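Local atomic coordinates of rRNA N-glycosidase (Bougainvillea spectabilis, PDB entry 3CTK), a protein that belongs to the ribosome-inactivating proteins of plants, and has the mixed sheet packed with helices that is familiar from that family. Residues Ala42-Val50 and Pro91-Phe99; Tyr74-Val85 and Ile142-Ile152. One frame throughout, in Å; residues are numbered along the deposited sequence. Where two conformers were deposited one is given.

Contact 1: residues Ala42-Val50 and Pro91-Phe99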
loop_
_atom_site.group_PDB
_atom_site.type_symbol
_atom_site.label_atom_id
_atom_site.label_comp_id
_atom_site.label_asym_id
_atom_site.label_seq_id
_atom_site.Cartn_x
_atom_site.Cartn_y
_atom_site.Cartn_z
ATOM N N ALA A 42 14.164 -7.738 -12.540
ATOM C CA ALA A 42 13.900 -7.697 -13.974
ATOM C C ALA A 42 12.581 -6.987 -14.259
ATOM O O ALA A 42 11.618 -7.133 -13.508
ATOM C CB ALA A 42 13.865 -9.104 -14.528
ATOM N N ASP A 43 12.529 -6.228 -15.350
ATOM C CA ASP A 43 11.309 -5.505 -15.685
ATOM C C ASP A 43 10.081 -6.415 -15.769
ATOM O O ASP A 43 8.967 -5.984 -15.464
ATOM C CB ASP A 43 11.473 -4.744 -17.005
ATOM C CG ASP A 43 12.466 -3.594 -16.906
ATOM O OD1 ASP A 43 12.661 -3.048 -15.799
ATOM O OD2 ASP A 43 13.046 -3.225 -17.948
ATOM N N ASP A 44 10.282 -7.671 -16.166
ATOM C CA ASP A 44 9.175 -8.620 -16.298
ATOM C C ASP A 44 8.625 -9.139 -14.971
ATOM O O ASP A 44 7.630 -9.868 -14.956
ATOM C CB ASP A 44 9.617 -9.810 -17.152
ATOM C CG ASP A 44 10.686 -10.646 -16.473
ATOM O OD1 ASP A 44 11.447 -10.080 -15.662
ATOM O OD2 ASP A 44 10.780 -11.857 -16.764
ATOM N N LYS A 45 9.262 -8.777 -13.861
ATOM C CA LYS A 45 8.808 -9.223 -12.548
ATOM C C LYS A 45 8.721 -8.034 -11.601
ATOM O O LYS A 45 8.559 -8.195 -10.386
ATOM C CB LYS A 45 9.778 -10.259 -11.978
ATOM C CG LYS A 45 9.849 -11.553 -12.783
ATOM C CD LYS A 45 10.738 -12.586 -12.106
ATOM C CE LYS A 45 12.183 -12.119 -12.036
ATOM N NZ LYS A 45 13.081 -13.167 -11.469
ATOM N N ARG A 46 8.805 -6.841 -12.180
ATOM C CA ARG A 46 8.788 -5.592 -11.434
ATOM C C ARG A 46 7.472 -5.229 -10.746
ATOM O O ARG A 46 7.483 -4.502 -9.753
ATOM C CB ARG A 46 9.224 -4.453 -12.368
ATOM C CG ARG A 46 9.337 -3.069 -11.729
ATOM C CD ARG A 46 10.376 -3.015 -10.606
ATOM N NE ARG A 46 10.490 -1.663 -10.064
ATOM C CZ ARG A 46 11.173 -0.679 -10.641
ATOM N NH1 ARG A 46 11.822 -0.894 -11.779
ATOM N NH2 ARG A 46 11.183 0.530 -10.097
ATOM N N PHE A 47 6.347 -5.729 -11.250
ATOM C CA PHE A 47 5.057 -5.389 -10.648
ATOM C C PHE A 47 4.167 -6.563 -10.277
ATOM O O PHE A 47 4.278 -7.652 -10.837
ATOM C CB PHE A 47 4.248 -4.478 -11.585
ATOM C CG PHE A 47 4.972 -3.237 -12.012
ATOM C CD1 PHE A 47 5.577 -3.166 -13.264
ATOM C CD2 PHE A 47 5.068 -2.147 -11.156
ATOM C CE1 PHE A 47 6.271 -2.022 -13.655
ATOM C CE2 PHE A 47 5.759 -1.000 -11.536
ATOM C CZ PHE A 47 6.362 -0.938 -12.791
ATOM N N VAL A 48 3.283 -6.326 -9.313
ATOM C CA VAL A 48 2.303 -7.321 -8.905
ATOM C C VAL A 48 0.975 -6.595 -9.065
ATOM O O VAL A 48 0.871 -5.410 -8.751
ATOM C CB VAL A 48 2.484 -7.781 -7.432
ATOM C CG1 VAL A 48 2.442 -6.594 -6.491
ATOM C CG2 VAL A 48 1.392 -8.788 -7.070
ATOM N N LEU A 49 -0.029 -7.292 -9.581
ATOM C CA LEU A 49 -1.333 -6.682 -9.791
ATOM C C LEU A 49 -2.325 -7.108 -8.713
ATOM O O LEU A 49 -2.382 -8.276 -8.326
ATOM C CB LEU A 49 -1.857 -7.058 -11.181
ATOM C CG LEU A 49 -0.881 -6.744 -12.325
ATOM C CD1 LEU A 49 -1.414 -7.286 -13.645
ATOM C CD2 LEU A 49 -0.668 -5.240 -12.408
ATOM N N VAL A 50 -3.102 -6.146 -8.229
ATOM C CA VAL A 50 -4.097 -6.397 -7.194
ATOM C C VAL A 50 -5.485 -6.088 -7.750
ATOM O O VAL A 50 -5.830 -4.928 -7.968
ATOM C CB VAL A 50 -3.832 -5.512 -5.954
ATOM C CG1 VAL A 50 -4.935 -5.706 -4.917
ATOM C CG2 VAL A 50 -2.477 -5.863 -5.353
ATOM N N PRO A 91 8.046 5.129 -12.249
ATOM C CA PRO A 91 9.132 4.620 -13.095
ATOM C C PRO A 91 8.720 4.534 -14.562
ATOM O O PRO A 91 7.569 4.229 -14.873
ATOM C CB PRO A 91 9.413 3.241 -12.504
ATOM C CG PRO A 91 9.069 3.417 -11.055
ATOM C CD PRO A 91 7.785 4.215 -11.121
ATOM N N THR A 92 9.660 4.799 -15.464
ATOM C CA THR A 92 9.359 4.730 -16.889
ATOM C C THR A 92 8.877 3.324 -17.245
ATOM O O THR A 92 8.012 3.157 -18.103
ATOM C CB THR A 92 10.597 5.069 -17.742
ATOM O OG1 THR A 92 11.031 6.401 -17.439
ATOM C CG2 THR A 92 10.266 4.980 -19.225
ATOM N N VAL A 93 9.422 2.315 -16.570
ATOM C CA VAL A 93 9.024 0.940 -16.842
ATOM C C VAL A 93 7.536 0.730 -16.555
ATOM O O VAL A 93 6.902 -0.146 -17.143
ATOM C CB VAL A 93 9.861 -0.069 -16.006
ATOM C CG1 VAL A 93 9.670 0.187 -14.519
ATOM C CG2 VAL A 93 9.464 -1.493 -16.360
ATOM N N ALA A 94 6.981 1.536 -15.653
ATOM C CA ALA A 94 5.566 1.427 -15.303
ATOM C C ALA A 94 4.668 1.862 -16.463
ATOM O O ALA A 94 3.771 1.130 -16.881
ATOM C CB ALA A 94 5.262 2.273 -14.066
ATOM N N THR A 95 4.908 3.058 -16.982
ATOM C CA THR A 95 4.094 3.555 -18.079
ATOM C C THR A 95 4.400 2.832 -19.387
ATOM O O THR A 95 3.561 2.782 -20.284
ATOM C CB THR A 95 4.280 5.077 -18.264
ATOM O OG1 THR A 95 5.677 5.399 -18.235
ATOM C CG2 THR A 95 3.563 5.840 -17.153
ATOM N N SER A 96 5.591 2.250 -19.491
ATOM C CA SER A 96 5.971 1.538 -20.708
ATOM C C SER A 96 5.497 0.091 -20.771
ATOM O O SER A 96 5.121 -0.387 -21.837
ATOM C CB SER A 96 7.494 1.555 -20.891
ATOM O OG SER A 96 7.978 2.870 -21.097
ATOM N N LYS A 97 5.497 -0.605 -19.637
ATOM C CA LYS A 97 5.112 -2.014 -19.639
ATOM C C LYS A 97 3.786 -2.440 -19.018
ATOM O O LYS A 97 3.293 -3.529 -19.319
ATOM C CB LYS A 97 6.242 -2.843 -19.027
ATOM C CG LYS A 97 7.440 -2.984 -19.953
ATOM C CD LYS A 97 8.541 -3.815 -19.327
ATOM C CE LYS A 97 9.554 -4.238 -20.376
ATOM N NZ LYS A 97 10.017 -3.087 -21.199
ATOM N N LEU A 98 3.208 -1.616 -18.154
ATOM C CA LEU A 98 1.935 -1.984 -17.540
ATOM C C LEU A 98 0.756 -1.811 -18.483
ATOM O O LEU A 98 0.762 -0.930 -19.345
ATOM C CB LEU A 98 1.681 -1.159 -16.271
ATOM C CG LEU A 98 2.460 -1.590 -15.026
ATOM C CD1 LEU A 98 2.270 -0.566 -13.919
ATOM C CD2 LEU A 98 1.985 -2.975 -14.585
ATOM N N PHE A 99 -0.250 -2.666 -18.310
ATOM C CA PHE A 99 -1.478 -2.610 -19.104
ATOM C C PHE A 99 -1.181 -2.458 -20.594
ATOM O O PHE A 99 -1.636 -1.516 -21.242
ATOM C CB PHE A 99 -2.326 -1.446 -18.605
ATOM C CG PHE A 99 -2.413 -1.368 -17.100
ATOM C CD1 PHE A 99 -2.197 -0.162 -16.439
ATOM C CD2 PHE A 99 -2.709 -2.501 -16.347
ATOM C CE1 PHE A 99 -2.274 -0.085 -15.043
ATOM C CE2 PHE A 99 -2.788 -2.434 -14.952
ATOM C CZ PHE A 99 -2.570 -1.221 -14.304
#
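Chi1 of -55° turns the F47 ring away from its carbonyl carbon and toward helix 92-97, while L98, with chi1 -77° and CG likewise anti to its carbonyl carbon, comes from across the contact to meet it. L98 CD1 thus stands 4.0 Å from the centroid of the F47 ring and 1° off the ring normal, a CH-pi contact over the centre of one face. The opposite face carries R46 CG. At the far end of the ring, F47 CZ lies 3.5 Å from A94 CA and close to the A94 methyl, so the ring rests against the helix backbone. V93 CG1 approaches R46 NH1 at 3.6 Å and touches F47 CZ, whereas V93 CG2 meets D43 OD1 at 3.6 Å. The R46 guanidinium, salt-bridged to D65, lies obliquely against P91 CG and V93 CG1 in van der Waals contact. D43 OD2 and K97 NZ, opposite charges 4.4 Å apart, are too distant for a salt bridge. L49 CD2 extends the apolar seam to L98 CD2 at 4.1 Å. L98, just after helix 92-97, touches V72 of strand 70-78 and A63 of strand 59-65, so the helix end packs on the same sheet side as F47; V48, pointing the other way, packs on helix 14-25.

Contact 2: residues Tyr74-Val85 and Ile142-Ile152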
loop_
_atom_site.group_PDB
_atom_site.type_symbol
_atom_site.label_atom_id
_atom_site.label_comp_id
_atom_site.label_asym_id
_atom_site.label_seq_id
_atom_site.Cartn_x
_atom_site.Cartn_y
_atom_site.Cartn_z
ATOM N N TYR A 74 -3.526 2.264 -11.868
ATOM C CA TYR A 74 -4.542 1.224 -11.926
ATOM C C TYR A 74 -5.223 1.217 -13.279
ATOM O O TYR A 74 -5.050 2.133 -14.083
ATOM C CB TYR A 74 -5.604 1.442 -10.841
ATOM C CG TYR A 74 -6.370 2.744 -10.978
ATOM C CD1 TYR A 74 -5.898 3.920 -10.394
ATOM C CD2 TYR A 74 -7.554 2.807 -11.720
ATOM C CE1 TYR A 74 -6.580 5.127 -10.543
ATOM C CE2 TYR A 74 -8.246 4.013 -11.879
ATOM C CZ TYR A 74 -7.753 5.167 -11.287
ATOM O OH TYR A 74 -8.421 6.362 -11.448
ATOM N N GLN A 75 -5.992 0.168 -13.529
ATOM C CA GLN A 75 -6.733 0.058 -14.772
ATOM C C GLN A 75 -8.202 -0.121 -14.417
ATOM O O GLN A 75 -8.554 -0.982 -13.608
ATOM C CB GLN A 75 -6.250 -1.144 -15.585
ATOM C CG GLN A 75 -6.983 -1.334 -16.909
ATOM C CD GLN A 75 -6.588 -2.618 -17.608
ATOM O OE1 GLN A 75 -5.540 -2.696 -18.248
ATOM N NE2 GLN A 75 -7.424 -3.641 -17.477
ATOM N N ASP A 76 -9.053 0.716 -14.994
ATOM C CA ASP A 76 -10.485 0.610 -14.753
ATOM C C ASP A 76 -11.149 0.575 -16.124
ATOM O O ASP A 76 -10.553 0.074 -17.083
ATOM C CB ASP A 76 -10.986 1.785 -13.892
ATOM C CG ASP A 76 -11.043 3.108 -14.642
ATOM O OD1 ASP A 76 -10.215 3.346 -15.545
ATOM O OD2 ASP A 76 -11.922 3.926 -14.300
ATOM N N LYS A 77 -12.370 1.083 -16.230
ATOM C CA LYS A 77 -13.051 1.079 -17.518
ATOM C C LYS A 77 -13.621 2.442 -17.876
ATOM O O LYS A 77 -13.931 3.250 -17.004
ATOM C CB LYS A 77 -14.189 0.053 -17.518
ATOM C CG LYS A 77 -13.807 -1.311 -16.975
ATOM C CD LYS A 77 -14.158 -2.422 -17.947
ATOM C CE LYS A 77 -12.914 -2.997 -18.595
ATOM N NZ LYS A 77 -13.230 -4.107 -19.537
ATOM N N TRP A 78 -13.725 2.697 -19.173
ATOM C CA TRP A 78 -14.313 3.930 -19.678
ATOM C C TRP A 78 -14.899 3.646 -21.050
ATOM O O TRP A 78 -14.199 3.197 -21.955
ATOM C CB TRP A 78 -13.297 5.069 -19.795
ATOM C CG TRP A 78 -13.867 6.222 -20.587
ATOM C CD1 TRP A 78 -13.665 6.486 -21.914
ATOM C CD2 TRP A 78 -14.830 7.186 -20.132
ATOM N NE1 TRP A 78 -14.447 7.546 -22.314
ATOM C CE2 TRP A 78 -15.170 7.995 -21.242
ATOM C CE3 TRP A 78 -15.441 7.441 -18.896
ATOM C CZ2 TRP A 78 -16.096 9.041 -21.154
ATOM C CZ3 TRP A 78 -16.365 8.485 -18.809
ATOM C CH2 TRP A 78 -16.680 9.272 -19.934
ATOM N N ASP A 79 -16.195 3.899 -21.188
ATOM C CA ASP A 79 -16.890 3.681 -22.449
ATOM C C ASP A 79 -16.769 2.231 -22.914
ATOM O O ASP A 79 -16.623 1.958 -24.105
ATOM C CB ASP A 79 -16.332 4.627 -23.518
ATOM C CG ASP A 79 -17.145 4.610 -24.793
ATOM O OD1 ASP A 79 -18.376 4.803 -24.709
ATOM O OD2 ASP A 79 -16.558 4.411 -25.877
ATOM N N GLY A 80 -16.820 1.306 -21.961
ATOM C CA GLY A 80 -16.737 -0.108 -22.291
ATOM C C GLY A 80 -15.351 -0.629 -22.613
ATOM O O GLY A 80 -15.191 -1.804 -22.951
ATOM N N LYS A 81 -14.345 0.232 -22.512
ATOM C CA LYS A 81 -12.978 -0.177 -22.801
ATOM C C LYS A 81 -12.054 0.090 -21.617
ATOM O O LYS A 81 -12.370 0.896 -20.742
ATOM C CB LYS A 81 -12.464 0.554 -24.040
ATOM C CG LYS A 81 -13.240 0.226 -25.309
ATOM C CD LYS A 81 -12.529 0.752 -26.545
ATOM C CE LYS A 81 -11.071 0.323 -26.544
ATOM N NZ LYS A 81 -10.952 -1.139 -26.260
ATOM N N ASP A 82 -10.913 -0.591 -21.593
ATOM C CA ASP A 82 -9.968 -0.405 -20.499
ATOM C C ASP A 82 -9.374 0.993 -20.521
ATOM O O ASP A 82 -9.287 1.633 -21.569
ATOM C CB ASP A 82 -8.829 -1.427 -20.578
ATOM C CG ASP A 82 -9.301 -2.852 -20.365
ATOM O OD1 ASP A 82 -10.214 -3.065 -19.539
ATOM O OD2 ASP A 82 -8.741 -3.763 -21.011
ATOM N N ARG A 83 -8.973 1.462 -19.347
ATOM C CA ARG A 83 -8.354 2.772 -19.208
ATOM C C ARG A 83 -7.247 2.647 -18.175
ATOM O O ARG A 83 -7.477 2.134 -17.075
ATOM C CB ARG A 83 -9.367 3.823 -18.737
ATOM C CG ARG A 83 -8.710 5.159 -18.365
ATOM C CD ARG A 83 -9.733 6.253 -18.092
ATOM N NE ARG A 83 -10.664 5.884 -17.031
ATOM C CZ ARG A 83 -11.714 6.617 -16.670
ATOM N NH1 ARG A 83 -11.966 7.764 -17.291
ATOM N NH2 ARG A 83 -12.510 6.205 -15.690
ATOM N N ALA A 84 -6.049 3.099 -18.536
ATOM C CA ALA A 84 -4.903 3.048 -17.633
ATOM C C ALA A 84 -4.718 4.423 -17.015
ATOM O O ALA A 84 -4.675 5.431 -17.721
ATOM C CB ALA A 84 -3.642 2.645 -18.391
ATOM N N VAL A 85 -4.621 4.461 -15.693
ATOM C CA VAL A 85 -4.445 5.717 -14.984
ATOM C C VAL A 85 -3.162 5.623 -14.173
ATOM O O VAL A 85 -3.012 4.738 -13.326
ATOM C CB VAL A 85 -5.642 5.985 -14.044
ATOM C CG1 VAL A 85 -5.462 7.311 -13.315
ATOM C CG2 VAL A 85 -6.936 5.982 -14.854
ATOM N N ILE A 142 -15.185 6.770 -9.099
ATOM C CA ILE A 142 -14.280 7.011 -10.222
ATOM C C ILE A 142 -14.389 6.017 -11.373
ATOM O O ILE A 142 -14.053 6.342 -12.510
ATOM C CB ILE A 142 -12.809 7.000 -9.758
ATOM C CG1 ILE A 142 -12.425 5.590 -9.293
ATOM C CG2 ILE A 142 -12.606 8.019 -8.645
ATOM C CD1 ILE A 142 -10.965 5.436 -8.899
ATOM N N HIS A 143 -14.846 4.807 -11.079
ATOM C CA HIS A 143 -14.954 3.776 -12.101
ATOM C C HIS A 143 -15.900 4.146 -13.244
ATOM O O HIS A 143 -17.079 4.411 -13.023
ATOM C CB HIS A 143 -15.408 2.463 -11.465
ATOM C CG HIS A 143 -15.302 1.284 -12.378
ATOM N ND1 HIS A 143 -14.227 0.421 -12.358
ATOM C CD2 HIS A 143 -16.126 0.836 -13.355
ATOM C CE1 HIS A 143 -14.395 -0.509 -13.280
ATOM N NE2 HIS A 143 -15.538 -0.280 -13.900
ATOM N N GLY A 144 -15.371 4.168 -14.464
ATOM C CA GLY A 144 -16.185 4.490 -15.626
ATOM C C GLY A 144 -16.665 5.926 -15.706
ATOM O O GLY A 144 -17.576 6.240 -16.478
ATOM N N LYS A 145 -16.053 6.806 -14.920
ATOM C CA LYS A 145 -16.437 8.212 -14.910
ATOM C C LYS A 145 -15.326 9.108 -15.437
ATOM O O LYS A 145 -14.179 8.683 -15.545
ATOM C CB LYS A 145 -16.820 8.626 -13.488
ATOM C CG LYS A 145 -18.148 8.032 -13.051
ATOM C CD LYS A 145 -18.455 8.303 -11.598
ATOM C CE LYS A 145 -19.913 8.001 -11.308
ATOM N NZ LYS A 145 -20.332 6.715 -11.928
ATOM N N THR A 146 -15.668 10.347 -15.783
ATOM C CA THR A 146 -14.663 11.273 -16.284
ATOM C C THR A 146 -13.608 11.470 -15.200
ATOM O O THR A 146 -13.920 11.429 -14.010
ATOM C CB THR A 146 -15.278 12.637 -16.656
ATOM O OG1 THR A 146 -15.959 13.184 -15.523
ATOM C CG2 THR A 146 -16.257 12.475 -17.803
ATOM N N ILE A 147 -12.364 11.670 -15.621
ATOM C CA ILE A 147 -11.250 11.853 -14.697
ATOM C C ILE A 147 -11.413 13.074 -13.792
ATOM O O ILE A 147 -11.455 14.215 -14.261
ATOM C CB ILE A 147 -9.910 11.971 -15.476
ATOM C CG1 ILE A 147 -9.625 10.665 -16.225
ATOM C CG2 ILE A 147 -8.772 12.304 -14.524
ATOM C CD1 ILE A 147 -9.413 9.452 -15.317
ATOM N N ASN A 148 -11.515 12.819 -12.492
ATOM C CA ASN A 148 -11.645 13.873 -11.494
ATOM C C ASN A 148 -10.502 13.678 -10.500
ATOM O O ASN A 148 -10.528 12.758 -9.679
ATOM C CB ASN A 148 -12.993 13.772 -10.779
ATOM C CG ASN A 148 -13.184 14.864 -9.747
ATOM O OD1 ASN A 148 -12.390 14.999 -8.818
ATOM N ND2 ASN A 148 -14.241 15.650 -9.903
ATOM N N GLY A 149 -9.502 14.549 -10.587
ATOM C CA GLY A 149 -8.342 14.451 -9.720
ATOM C C GLY A 149 -8.619 14.279 -8.239
ATOM O O GLY A 149 -7.972 13.460 -7.579
ATOM N N GLN A 150 -9.566 15.044 -7.708
ATOM C CA GLN A 150 -9.886 14.962 -6.287
ATOM C C GLN A 150 -10.416 13.596 -5.860
ATOM O O GLN A 150 -9.976 13.042 -4.850
ATOM C CB GLN A 150 -10.890 16.053 -5.906
ATOM C CG GLN A 150 -11.391 15.965 -4.475
ATOM C CD GLN A 150 -12.247 17.155 -4.083
ATOM O OE1 GLN A 150 -12.983 17.701 -4.903
ATOM N NE2 GLN A 150 -12.168 17.549 -2.819
ATOM N N GLU A 151 -11.355 13.049 -6.625
ATOM C CA GLU A 151 -11.925 11.751 -6.293
ATOM C C GLU A 151 -10.908 10.624 -6.433
ATOM O O GLU A 151 -10.893 9.686 -5.631
ATOM C CB GLU A 151 -13.144 11.467 -7.171
ATOM C CG GLU A 151 -14.318 12.380 -6.875
ATOM C CD GLU A 151 -14.763 12.286 -5.430
ATOM O OE1 GLU A 151 -15.163 11.182 -5.005
ATOM O OE2 GLU A 151 -14.707 13.313 -4.719
ATOM N N ILE A 152 -10.060 10.718 -7.452
ATOM C CA ILE A 152 -9.044 9.700 -7.679
ATOM C C ILE A 152 -7.996 9.733 -6.565
ATOM O O ILE A 152 -7.499 8.688 -6.143
ATOM C CB ILE A 152 -8.379 9.886 -9.060
ATOM C CG1 ILE A 152 -9.411 9.600 -10.156
ATOM C CG2 ILE A 152 -7.192 8.946 -9.208
ATOM C CD1 ILE A 152 -8.953 9.962 -11.566
HETATM O O HOH W 1 -18.016 4.856 -19.038
#
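W78 and G144 bring their CA atoms to 4.5 Å where the hairpin of strands 70-78 and 81-88, closed by a type I' turn from W78 to K81, meets the type II turn from I142 to K145; there G144 CA makes a CA-H...O contact of 2.9 Å with K77 O. Beside this turn, R83 bends at chi3 (57°) and engages two partners in its guanidinium plane. NE and NH2 grip D76 side-on, NE to OD1 and NH2 to OD2 at 2.7 Å, each on a syn lone pair and nearly straight. End-on, NH1 and NH2 converge on K145 O, both at 3.0 Å. W78 CB lies over the centre of one guanidinium face, and I147 CD1 over the opposite face, 3.6 Å from R83 NH1. Farther out, K77 CG runs alongside H143 NE2 at 3.7 Å, and a water joins D79 N to G144 O. At the inner end, the Y74 hydroxyl fits against I152, with I152 CG1 3.6 Å from Y74 OH. Four hydrogen bonds in one plane, with carbon over both faces, should fix the rotation of the buried guanidinium; D76, weakly bonded also by G144 N, probably balances its charge, and R83 in turn would polarise the K145 carbonyl.

The centres of contact 1 and contact 2 lie about 19 Å apart, and both reach the same six-stranded mixed sheet. Their segments alternate along the chain: 42-50, 74-85, 91-99, then 142-152. Strand 47-53 of contact 1 is separated from hairpin strand 70-78 of contact 2 by strand 59-65, and strand 81-88 leads directly into helix 92-97. The two sites touch through F99, whose CD1 packs 3.7 Å from A84 CB and whose CD2 lies 3.4 Å from Q75 OE1. Contact 1 thus joins a short helix to the sheet, while contact 2 ties the hairpin's far end to the loop leading into helix 149-168, linking sequence-distant parts of the ribosome-inactivating protein fold.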